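Local coordinates for beta-fructofuranosidase (Bifidobacterium adolescentis, PDB 6NOB), which probably hydrolyses terminal beta-fructofuranoside bonds, as in sucrose, as a member of glycoside hydrolase family 32, at residues L178-P182 and E183-D187; A256-A259 and N260-F263; A304-V308 and P309-T313; V513-G517 and N518-A522. All blocks are in the same frame, centred on the assembly; numbering follows the deposited sequence.

How the contacts relate
Four local contacts follow one another along a chain consistent with the family 32 plan of a five-bladed beta-propeller followed by a C-terminal beta-sandwich, plus an N-terminal region of antiparallel strands. Contacts 1 and 2 lie in loops of the propeller part, and contact 3 runs from a loop into strand 311-312; the centres of contacts 1 and 2 are about 24 Å apart and those of contacts 2 and 3 about 23 Å, with no touch. Contact 4 links the two sheets of that sandwich, its centre about 45 to 51 Å from the other three and across the chain's centre from contacts 1 and 2. The ethanediol at contact 2, probably from crystallisation, need not mark a substrate site.

Contact 1. Residues L178-P182 and E183-D187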
loop_
_atom_site.group_PDB
_atom_site.type_symbol
_atom_site.label_atom_id
_atom_site.label_comp_id
_atom_site.label_asym_id
_atom_site.label_seq_id
_atom_site.Cartn_x
_atom_site.Cartn_y
_atom_site.Cartn_z
ATOM N N LEU A 178 -12.504 1.490 -9.656
ATOM C CA LEU A 178 -13.020 0.162 -9.961
ATOM C C LEU A 178 -13.812 -0.358 -8.770
ATOM O O LEU A 178 -13.617 0.076 -7.634
ATOM C CB LEU A 178 -11.895 -0.818 -10.318
ATOM C CG LEU A 178 -11.304 -0.669 -11.720
ATOM C CD1 LEU A 178 -9.930 -1.311 -11.785
ATOM C CD2 LEU A 178 -12.234 -1.274 -12.760
ATOM N N GLU A 179 -14.707 -1.298 -9.043
ATOM C CA GLU A 179 -15.677 -1.770 -8.065
ATOM C C GLU A 179 -15.794 -3.278 -8.154
ATOM O O GLU A 179 -15.371 -3.886 -9.146
ATOM C CB GLU A 179 -17.038 -1.099 -8.295
ATOM C CG GLU A 179 -16.993 0.404 -8.088
ATOM C CD GLU A 179 -18.342 1.069 -8.226
ATOM O OE1 GLU A 179 -19.358 0.355 -8.354
ATOM O OE2 GLU A 179 -18.385 2.316 -8.204
ATOM N N PRO A 180 -16.348 -3.929 -7.123
ATOM C CA PRO A 180 -16.491 -5.387 -7.160
ATOM C C PRO A 180 -17.398 -5.835 -8.294
ATOM O O PRO A 180 -18.244 -5.082 -8.782
ATOM C CB PRO A 180 -17.114 -5.723 -5.798
ATOM C CG PRO A 180 -16.765 -4.579 -4.926
ATOM C CD PRO A 180 -16.766 -3.376 -5.821
ATOM N N GLN A 181 -17.203 -7.084 -8.712
ATOM C CA GLN A 181 -18.120 -7.702 -9.655
ATOM C C GLN A 181 -19.553 -7.549 -9.145
ATOM O O GLN A 181 -19.792 -7.663 -7.937
ATOM C CB GLN A 181 -17.790 -9.186 -9.843
ATOM C CG GLN A 181 -16.401 -9.475 -10.394
ATOM C CD GLN A 181 -15.376 -9.681 -9.297
ATOM O OE1 GLN A 181 -14.945 -8.728 -8.652
ATOM N NE2 GLN A 181 -14.987 -10.935 -9.074
ATOM N N PRO A 182 -20.516 -7.274 -10.025
ATOM C CA PRO A 182 -21.893 -7.024 -9.555
ATOM C C PRO A 182 -22.477 -8.152 -8.720
ATOM O O PRO A 182 -23.212 -7.886 -7.759
ATOM C CB PRO A 182 -22.668 -6.829 -10.865
ATOM C CG PRO A 182 -21.635 -6.317 -11.834
ATOM C CD PRO A 182 -20.361 -7.027 -11.469
ATOM N N GLU A 183 -22.158 -9.406 -9.051
ATOM C CA GLU A 183 -22.726 -10.537 -8.326
ATOM C C GLU A 183 -22.283 -10.579 -6.870
ATOM O O GLU A 183 -22.924 -11.256 -6.058
ATOM C CB GLU A 183 -22.350 -11.848 -9.021
ATOM C CG GLU A 183 -22.778 -11.927 -10.477
ATOM C CD GLU A 183 -21.639 -11.636 -11.437
ATOM O OE1 GLU A 183 -20.801 -10.769 -11.126
ATOM O OE2 GLU A 183 -21.582 -12.276 -12.508
ATOM N N LEU A 184 -21.207 -9.873 -6.516
ATOM C CA LEU A 184 -20.742 -9.878 -5.135
ATOM C C LEU A 184 -21.701 -9.154 -4.201
ATOM O O LEU A 184 -21.611 -9.329 -2.980
ATOM C CB LEU A 184 -19.350 -9.253 -5.050
ATOM C CG LEU A 184 -18.228 -10.163 -5.552
ATOM C CD1 LEU A 184 -16.930 -9.397 -5.700
ATOM C CD2 LEU A 184 -18.047 -11.352 -4.621
ATOM N N HIS A 185 -22.613 -8.350 -4.745
ATOM C CA HIS A 185 -23.622 -7.659 -3.958
ATOM C C HIS A 185 -25.007 -8.275 -4.096
ATOM O O HIS A 185 -25.956 -7.774 -3.484
ATOM C CB HIS A 185 -23.669 -6.176 -4.346
ATOM C CG HIS A 185 -22.489 -5.393 -3.861
ATOM N ND1 HIS A 185 -22.223 -4.110 -4.282
ATOM C CD2 HIS A 185 -21.502 -5.717 -2.992
ATOM C CE1 HIS A 185 -21.122 -3.675 -3.694
ATOM N NE2 HIS A 185 -20.665 -4.631 -2.907
ATOM N N THR A 186 -25.150 -9.343 -4.881
ATOM C CA THR A 186 -26.407 -10.069 -4.986
ATOM C C THR A 186 -26.288 -11.511 -4.521
ATOM O O THR A 186 -27.299 -12.219 -4.473
ATOM C CB THR A 186 -26.930 -10.043 -6.429
ATOM O OG1 THR A 186 -25.928 -10.560 -7.315
ATOM C CG2 THR A 186 -27.269 -8.625 -6.838
ATOM N N ASP A 187 -25.083 -11.964 -4.182
ATOM C CA ASP A 187 -24.847 -13.333 -3.725
ATOM C C ASP A 187 -23.916 -13.242 -2.520
ATOM O O ASP A 187 -22.714 -12.996 -2.674
ATOM C CB ASP A 187 -24.251 -14.185 -4.838
ATOM C CG ASP A 187 -24.145 -15.652 -4.466
ATOM O OD1 ASP A 187 -24.383 -15.997 -3.287
ATOM O OD2 ASP A 187 -23.825 -16.464 -5.362
#
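P180 and Q181 lead into a 3-10 turn that brings L184 back against them, in the loop between strands 172-173 and 190-202 of the propeller part. Two backbone bonds wind the turn: L184 N donates to Q181 O at 3.0 Å and H185 N to P182 O at 3.1 Å. Both donors stand above the carbonyl planes, the first 48° out, and the second bond is the straighter, at 163°. Proline at 182 has no N-H to give, and this first position of the turn asks for none. The Q181 amide is satisfied at both ends from strand 216-227: OE1 accepts from R223 NH1, which also binds E179 O, while NE2 donates to H224 O. Bending at chi2 (92°) turns that amide alongside L184, whose CD1 rests 3.6 Å from Q181 OE1. Further polar ties flank the turn: E179 OE2 is bonded to H54 ND1, and D187 OD2 forms a salt bridge with R189. The buried L184 also reaches I190, and its CD1 meets the P180 ring at CB, 3.7 Å away.

Contact 2. Residues A256-A259 and N260-F263; sequences ALRA and NDDF. With EDO (1,2-ethanediol), chain C.
N260 OD1 accepts a sound bond from D262 N at 2.9 Å, in the carbonyl plane and on a lone pair, which makes an Asx turn. It is superposed on a type I beta turn from N260 to F263; F263 N closes that turn on N260 O and adds a weak, shared bond to N260 OD1 at 3.4 Å. A chi1 of 56° tucks the N260 amide in over its own backbone and swings its oxygen over the turn. Just before the turn, R258 runs past F263 in the opposite direction, its guanidinium plane 67° from the ring. It holds an ethanediol, probably from the crystallisation liquor, by two nearly straight bonds, R258 N to O2 and R258 NE to O1, each 2.8 Å; the diol also bonds E236 O. A water accepts from R258 NH2 and donates to D261 OD1, joining opposite charges that do not form a salt bridge. A methionine in place of R258 would probably break this water link, leaving the D261 carboxylate without its cationic neighbour and diol O1 without the NE donor. F263 is buried and meets F267 and Y358 edge-to-face. One face of its ring takes the A259 backbone: A259 N sits 3.7 Å above the ring plane, over its centre, and A259 CB lies 3.5 Å from F263 CE1.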
loop_
_atom_site.group_PDB
_atom_site.type_symbol
_atom_site.label_atom_id
_atom_site.label_comp_id
_atom_site.label_asym_id
_atom_site.label_seq_id
_atom_site.Cartn_x
_atom_site.Cartn_y
_atom_site.Cartn_z
ATOM N N ALA A 256 -5.182 -12.939 -18.601
ATOM C CA ALA A 256 -4.289 -14.022 -18.190
ATOM C C ALA A 256 -4.969 -14.892 -17.146
ATOM O O ALA A 256 -5.395 -14.393 -16.099
ATOM C CB ALA A 256 -2.971 -13.466 -17.646
ATOM N N LEU A 257 -5.055 -16.188 -17.428
ATOM C CA LEU A 257 -5.551 -17.187 -16.491
ATOM C C LEU A 257 -4.399 -18.059 -16.008
ATOM O O LEU A 257 -3.299 -18.045 -16.567
ATOM C CB LEU A 257 -6.633 -18.057 -17.139
ATOM C CG LEU A 257 -7.678 -17.339 -17.992
ATOM C CD1 LEU A 257 -8.646 -18.349 -18.580
ATOM C CD2 LEU A 257 -8.420 -16.297 -17.166
ATOM N N ARG A 258 -4.665 -18.824 -14.950
ATOM C CA ARG A 258 -3.692 -19.798 -14.471
ATOM C C ARG A 258 -3.318 -20.757 -15.596
ATOM O O ARG A 258 -4.190 -21.327 -16.258
ATOM C CB ARG A 258 -4.253 -20.561 -13.267
ATOM C CG ARG A 258 -4.473 -19.677 -12.039
ATOM C CD ARG A 258 -4.862 -20.462 -10.796
ATOM N NE ARG A 258 -5.882 -21.462 -11.083
ATOM C CZ ARG A 258 -5.737 -22.763 -10.864
ATOM N NH1 ARG A 258 -4.617 -23.232 -10.339
ATOM N NH2 ARG A 258 -6.719 -23.593 -11.163
ATOM N N ALA A 259 -2.011 -20.917 -15.820
ATOM C CA ALA A 259 -1.550 -21.634 -17.005
ATOM C C ALA A 259 -1.914 -23.114 -16.962
ATOM O O ALA A 259 -2.140 -23.721 -18.014
ATOM C CB ALA A 259 -0.040 -21.459 -17.173
ATOM N N ASN A 260 -1.980 -23.710 -15.774
ATOM C CA ASN A 260 -2.368 -25.109 -15.636
ATOM C C ASN A 260 -2.853 -25.342 -14.210
ATOM O O ASN A 260 -2.800 -24.450 -13.357
ATOM C CB ASN A 260 -1.213 -26.052 -15.989
ATOM C CG ASN A 260 0.033 -25.774 -15.178
ATOM O OD1 ASN A 260 0.046 -25.950 -13.959
ATOM N ND2 ASN A 260 1.094 -25.344 -15.852
ATOM N N ASP A 261 -3.312 -26.569 -13.953
ATOM C CA ASP A 261 -3.899 -26.916 -12.665
ATOM C C ASP A 261 -2.882 -26.977 -11.533
ATOM O O ASP A 261 -3.287 -27.047 -10.369
ATOM C CB ASP A 261 -4.634 -28.255 -12.770
ATOM C CG ASP A 261 -5.880 -28.171 -13.632
ATOM O OD1 ASP A 261 -6.441 -27.062 -13.769
ATOM O OD2 ASP A 261 -6.299 -29.216 -14.174
ATOM N N ASP A 262 -1.583 -26.953 -11.832
ATOM C CA ASP A 262 -0.573 -26.960 -10.783
ATOM C C ASP A 262 -0.248 -25.567 -10.258
ATOM O O ASP A 262 0.422 -25.453 -9.224
ATOM C CB ASP A 262 0.707 -27.641 -11.281
ATOM C CG ASP A 262 0.625 -29.156 -11.207
ATOM O OD1 ASP A 262 -0.244 -29.679 -10.474
ATOM O OD2 ASP A 262 1.432 -29.828 -11.883
ATOM N N PHE A 263 -0.687 -24.513 -10.945
ATOM C CA PHE A 263 -0.670 -23.184 -10.351
ATOM C C PHE A 263 -1.481 -23.202 -9.063
ATOM O O PHE A 263 -2.537 -23.836 -8.987
ATOM C CB PHE A 263 -1.270 -22.150 -11.310
ATOM C CG PHE A 263 -0.284 -21.545 -12.277
ATOM C CD1 PHE A 263 0.530 -22.349 -13.057
ATOM C CD2 PHE A 263 -0.207 -20.166 -12.435
ATOM C CE1 PHE A 263 1.422 -21.791 -13.957
ATOM C CE2 PHE A 263 0.682 -19.600 -13.334
ATOM C CZ PHE A 263 1.496 -20.414 -14.099
HETATM C C1 EDO C . -8.953 -19.616 -13.373
HETATM O O1 EDO C . -8.006 -20.390 -12.626
HETATM C C2 EDO C . -8.441 -18.196 -13.596
HETATM O O2 EDO C . -7.008 -18.171 -13.654
HETATM O O HOH W 1 -7.029 -26.023 -11.468
#

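Contact 3. Residues A304-V308 and P309-T313; sequences ADSAV and PGIST
V308 and P309 meet at about a right angle at the start of a type II beta turn that runs from V308 to I311. G310 holds the third position of this turn at phi 88°, where a side chain would press on the carbonyl oxygen of P309. The apolar contacts cluster round V308. Its chi1 of -170° directs CG1 to the carbonyl side, where that methyl lies 3.6 Å from P309 CD. V308 CB is also approached by the terminal CD1 of I311 at 4.2 Å, a looser touch across the turn. The polar part is a side-chain bond in the approach: V308 N donates to S306 OG at 3.3 Å and 159°, an ST turn just ahead of the beta turn. Beyond these, T313 and A304 meet by van der Waals contact where the excursion closes on itself, T313 CB and CG2 each lying 3.3 Å from A304 O. Their CA atoms come within 5.6 Å. The turn delivers the chain into strand 311-312, an outermost strand of a mixed five-stranded sheet, parallel to strand 357-365; G310 and S312 both make backbone bonds to A364. P309 packs on V413 of strand 405-415 and on K420 and D422 of strand 418-428, and G310 bonds L421, so the turn ties this sheet to the next one.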
loop_
_atom_site.group_PDB
_atom_site.type_symbol
_atom_site.label_atom_id
_atom_site.label_comp_id
_atom_site.label_asym_id
_atom_site.label_seq_id
_atom_site.Cartn_x
_atom_site.Cartn_y
_atom_site.Cartn_z
ATOM N N ALA A 304 16.796 -26.326 -2.432
ATOM C CA ALA A 304 16.982 -25.494 -1.248
ATOM C C ALA A 304 18.436 -25.062 -1.076
ATOM O O ALA A 304 18.695 -23.998 -0.501
ATOM C CB ALA A 304 16.492 -26.229 -0.003
ATOM N N ASP A 305 19.397 -25.870 -1.562
ATOM C CA ASP A 305 20.823 -25.517 -1.540
ATOM C C ASP A 305 21.413 -25.911 -2.899
ATOM O O ASP A 305 22.056 -26.953 -3.046
ATOM C CB ASP A 305 21.559 -26.194 -0.382
ATOM C CG ASP A 305 23.011 -25.751 -0.269
ATOM O OD1 ASP A 305 23.454 -24.920 -1.093
ATOM O OD2 ASP A 305 23.714 -26.244 0.642
ATOM N N SER A 306 21.189 -25.064 -3.901
ATOM C CA SER A 306 21.720 -25.272 -5.239
ATOM C C SER A 306 22.246 -23.949 -5.779
ATOM O O SER A 306 22.060 -22.887 -5.177
ATOM C CB SER A 306 20.661 -25.845 -6.191
ATOM O OG SER A 306 19.807 -24.820 -6.676
ATOM N N ALA A 307 22.913 -24.025 -6.930
ATOM C CA ALA A 307 23.395 -22.851 -7.645
ATOM C C ALA A 307 22.549 -22.537 -8.871
ATOM O O ALA A 307 22.921 -21.670 -9.669
ATOM C CB ALA A 307 24.858 -23.041 -8.050
ATOM N N VAL A 308 21.421 -23.216 -9.033
ATOM C CA VAL A 308 20.587 -23.043 -10.229
ATOM C C VAL A 308 19.964 -21.652 -10.211
ATOM O O VAL A 308 19.473 -21.214 -9.155
ATOM C CB VAL A 308 19.513 -24.130 -10.281
ATOM C CG1 VAL A 308 18.792 -24.111 -11.619
ATOM C CG2 VAL A 308 20.141 -25.496 -10.022
ATOM N N PRO A 309 19.976 -20.923 -11.323
ATOM C CA PRO A 309 19.303 -19.620 -11.360
ATOM C C PRO A 309 17.795 -19.773 -11.245
ATOM O O PRO A 309 17.221 -20.827 -11.523
ATOM C CB PRO A 309 19.698 -19.046 -12.726
ATOM C CG PRO A 309 20.898 -19.833 -13.149
ATOM C CD PRO A 309 20.709 -21.200 -12.569
ATOM N N GLY A 310 17.154 -18.684 -10.826
ATOM C CA GLY A 310 15.725 -18.669 -10.605
ATOM C C GLY A 310 15.287 -19.088 -9.219
ATOM O O GLY A 310 14.078 -19.119 -8.953
ATOM N N ILE A 311 16.225 -19.411 -8.329
ATOM C CA ILE A 311 15.914 -19.879 -6.984
ATOM C C ILE A 311 16.721 -19.062 -5.987
ATOM O O ILE A 311 17.944 -18.947 -6.116
ATOM C CB ILE A 311 16.221 -21.381 -6.818
ATOM C CG1 ILE A 311 15.355 -22.213 -7.766
ATOM C CG2 ILE A 311 16.019 -21.812 -5.374
ATOM C CD1 ILE A 311 15.973 -23.538 -8.135
ATOM N N SER A 312 16.039 -18.494 -4.999
ATOM C CA SER A 312 16.692 -17.824 -3.884
ATOM C C SER A 312 16.707 -18.781 -2.700
ATOM O O SER A 312 15.677 -19.381 -2.369
ATOM C CB SER A 312 15.973 -16.521 -3.529
ATOM O OG SER A 312 16.187 -16.158 -2.178
ATOM N N THR A 313 17.874 -18.933 -2.072
ATOM C CA THR A 313 18.076 -19.971 -1.072
ATOM C C THR A 313 18.282 -19.453 0.344
ATOM O O THR A 313 18.331 -20.270 1.270
ATOM C CB THR A 313 19.279 -20.852 -1.447
ATOM O OG1 THR A 313 20.457 -20.044 -1.550
ATOM C CG2 THR A 313 19.037 -21.568 -2.770
#

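Contact 4. Residues V513-G517 and N518-A522; sequences VTAPG and NAYYA
The Y520 side chain leaves its backbone with chi1 at 66°, which brings the near ring carbon CD1 to 3.5 Å from A515 CB, while the rest of the ring extends away from the bend. The ring meets that methyl obliquely, and Y520 CB adds a softer touch to it at 4.0 Å. Between them the chain passes from strand 510-515 to strand 519-526, which belong to the two different sheets of the C-terminal beta-sandwich; the link is therefore a beta arch rather than a hairpin. Its bend is closed by N518 N donating to A515 O at 3.2 Å and 156°, with the donor 55° above the carbonyl plane. Positive phi at both G517 and N518 reverses the chain; N518, a non-glycine residue in this conformation, has its side chain held by ND2 bonding A610 O. D613 OD1 takes the G517 N-H. Y520 OH bonds L536 O, and its side chain also touches L616, both in the sheet that holds A515. The join thus pairs an apolar methyl-to-ring contact in the interior with polar ends that are answered by backbone carbonyls, so that burying the tyrosine leaves its hydroxyl hydrogen-bonded.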
loop_
_atom_site.group_PDB
_atom_site.type_symbol
_atom_site.label_atom_id
_atom_site.label_comp_id
_atom_site.label_asym_id
_atom_site.label_seq_id
_atom_site.Cartn_x
_atom_site.Cartn_y
_atom_site.Cartn_z
ATOM N N VAL A 513 14.700 17.147 22.224
ATOM C CA VAL A 513 14.030 17.992 21.243
ATOM C C VAL A 513 12.529 17.852 21.455
ATOM O O VAL A 513 11.995 16.736 21.408
ATOM C CB VAL A 513 14.407 17.618 19.799
ATOM C CG1 VAL A 513 13.478 18.310 18.812
ATOM C CG2 VAL A 513 15.854 17.984 19.514
ATOM N N THR A 514 11.851 18.973 21.691
ATOM C CA THR A 514 10.397 18.973 21.799
ATOM C C THR A 514 9.780 19.022 20.407
ATOM O O THR A 514 10.135 19.877 19.591
ATOM C CB THR A 514 9.913 20.157 22.636
ATOM O OG1 THR A 514 10.484 20.082 23.948
ATOM C CG2 THR A 514 8.396 20.142 22.755
ATOM N N ALA A 515 8.855 18.100 20.137
ATOM C CA ALA A 515 8.275 17.970 18.810
ATOM C C ALA A 515 6.869 18.547 18.797
ATOM O O ALA A 515 5.957 17.935 19.375
ATOM C CB ALA A 515 8.251 16.506 18.381
ATOM N N PRO A 516 6.636 19.691 18.155
ATOM C CA PRO A 516 5.278 20.255 18.117
ATOM C C PRO A 516 4.343 19.353 17.324
ATOM O O PRO A 516 4.671 18.918 16.218
ATOM C CB PRO A 516 5.470 21.613 17.429
ATOM C CG PRO A 516 6.948 21.881 17.478
ATOM C CD PRO A 516 7.606 20.540 17.448
ATOM N N GLY A 517 3.177 19.072 17.901
ATOM C CA GLY A 517 2.214 18.199 17.261
ATOM C C GLY A 517 2.654 16.761 17.106
ATOM O O GLY A 517 1.994 16.003 16.388
ATOM N N ASN A 518 3.752 16.369 17.758
ATOM C CA ASN A 518 4.292 15.007 17.693
ATOM C C ASN A 518 4.536 14.563 16.252
ATOM O O ASN A 518 4.302 13.408 15.890
ATOM C CB ASN A 518 3.390 14.012 18.423
ATOM C CG ASN A 518 4.176 12.880 19.054
ATOM O OD1 ASN A 518 5.368 12.719 18.785
ATOM N ND2 ASN A 518 3.518 12.093 19.903
ATOM N N ALA A 519 5.017 15.486 15.424
ATOM C CA ALA A 519 5.389 15.187 14.045
ATOM C C ALA A 519 6.694 15.907 13.753
ATOM O O ALA A 519 6.730 17.140 13.747
ATOM C CB ALA A 519 4.296 15.621 13.064
ATOM N N TYR A 520 7.761 15.146 13.514
ATOM C CA TYR A 520 9.083 15.741 13.378
ATOM C C TYR A 520 9.949 14.905 12.447
ATOM O O TYR A 520 9.627 13.764 12.108
ATOM C CB TYR A 520 9.771 15.887 14.741
ATOM C CG TYR A 520 10.093 14.568 15.414
ATOM C CD1 TYR A 520 9.159 13.935 16.225
ATOM C CD2 TYR A 520 11.330 13.958 15.241
ATOM C CE1 TYR A 520 9.447 12.732 16.847
ATOM C CE2 TYR A 520 11.627 12.755 15.854
ATOM C CZ TYR A 520 10.682 12.148 16.658
ATOM O OH TYR A 520 10.973 10.951 17.273
ATOM N N TYR A 521 11.072 15.498 12.055
ATOM C CA TYR A 521 12.132 14.833 11.316
ATOM C C TYR A 521 13.425 14.990 12.102
ATOM O O TYR A 521 13.660 16.038 12.713
ATOM C CB TYR A 521 12.270 15.431 9.905
ATOM C CG TYR A 521 13.617 15.226 9.245
ATOM C CD1 TYR A 521 14.645 16.147 9.410
ATOM C CD2 TYR A 521 13.853 14.118 8.443
ATOM C CE1 TYR A 521 15.875 15.961 8.807
ATOM C CE2 TYR A 521 15.076 13.929 7.833
ATOM C CZ TYR A 521 16.083 14.850 8.020
ATOM O OH TYR A 521 17.305 14.660 7.416
ATOM N N ALA A 522 14.265 13.956 12.099
ATOM C CA ALA A 522 15.538 14.028 12.807
ATOM C C ALA A 522 16.638 13.361 11.995
ATOM O O ALA A 522 16.453 12.252 11.485
ATOM C CB ALA A 522 15.442 13.378 14.190
#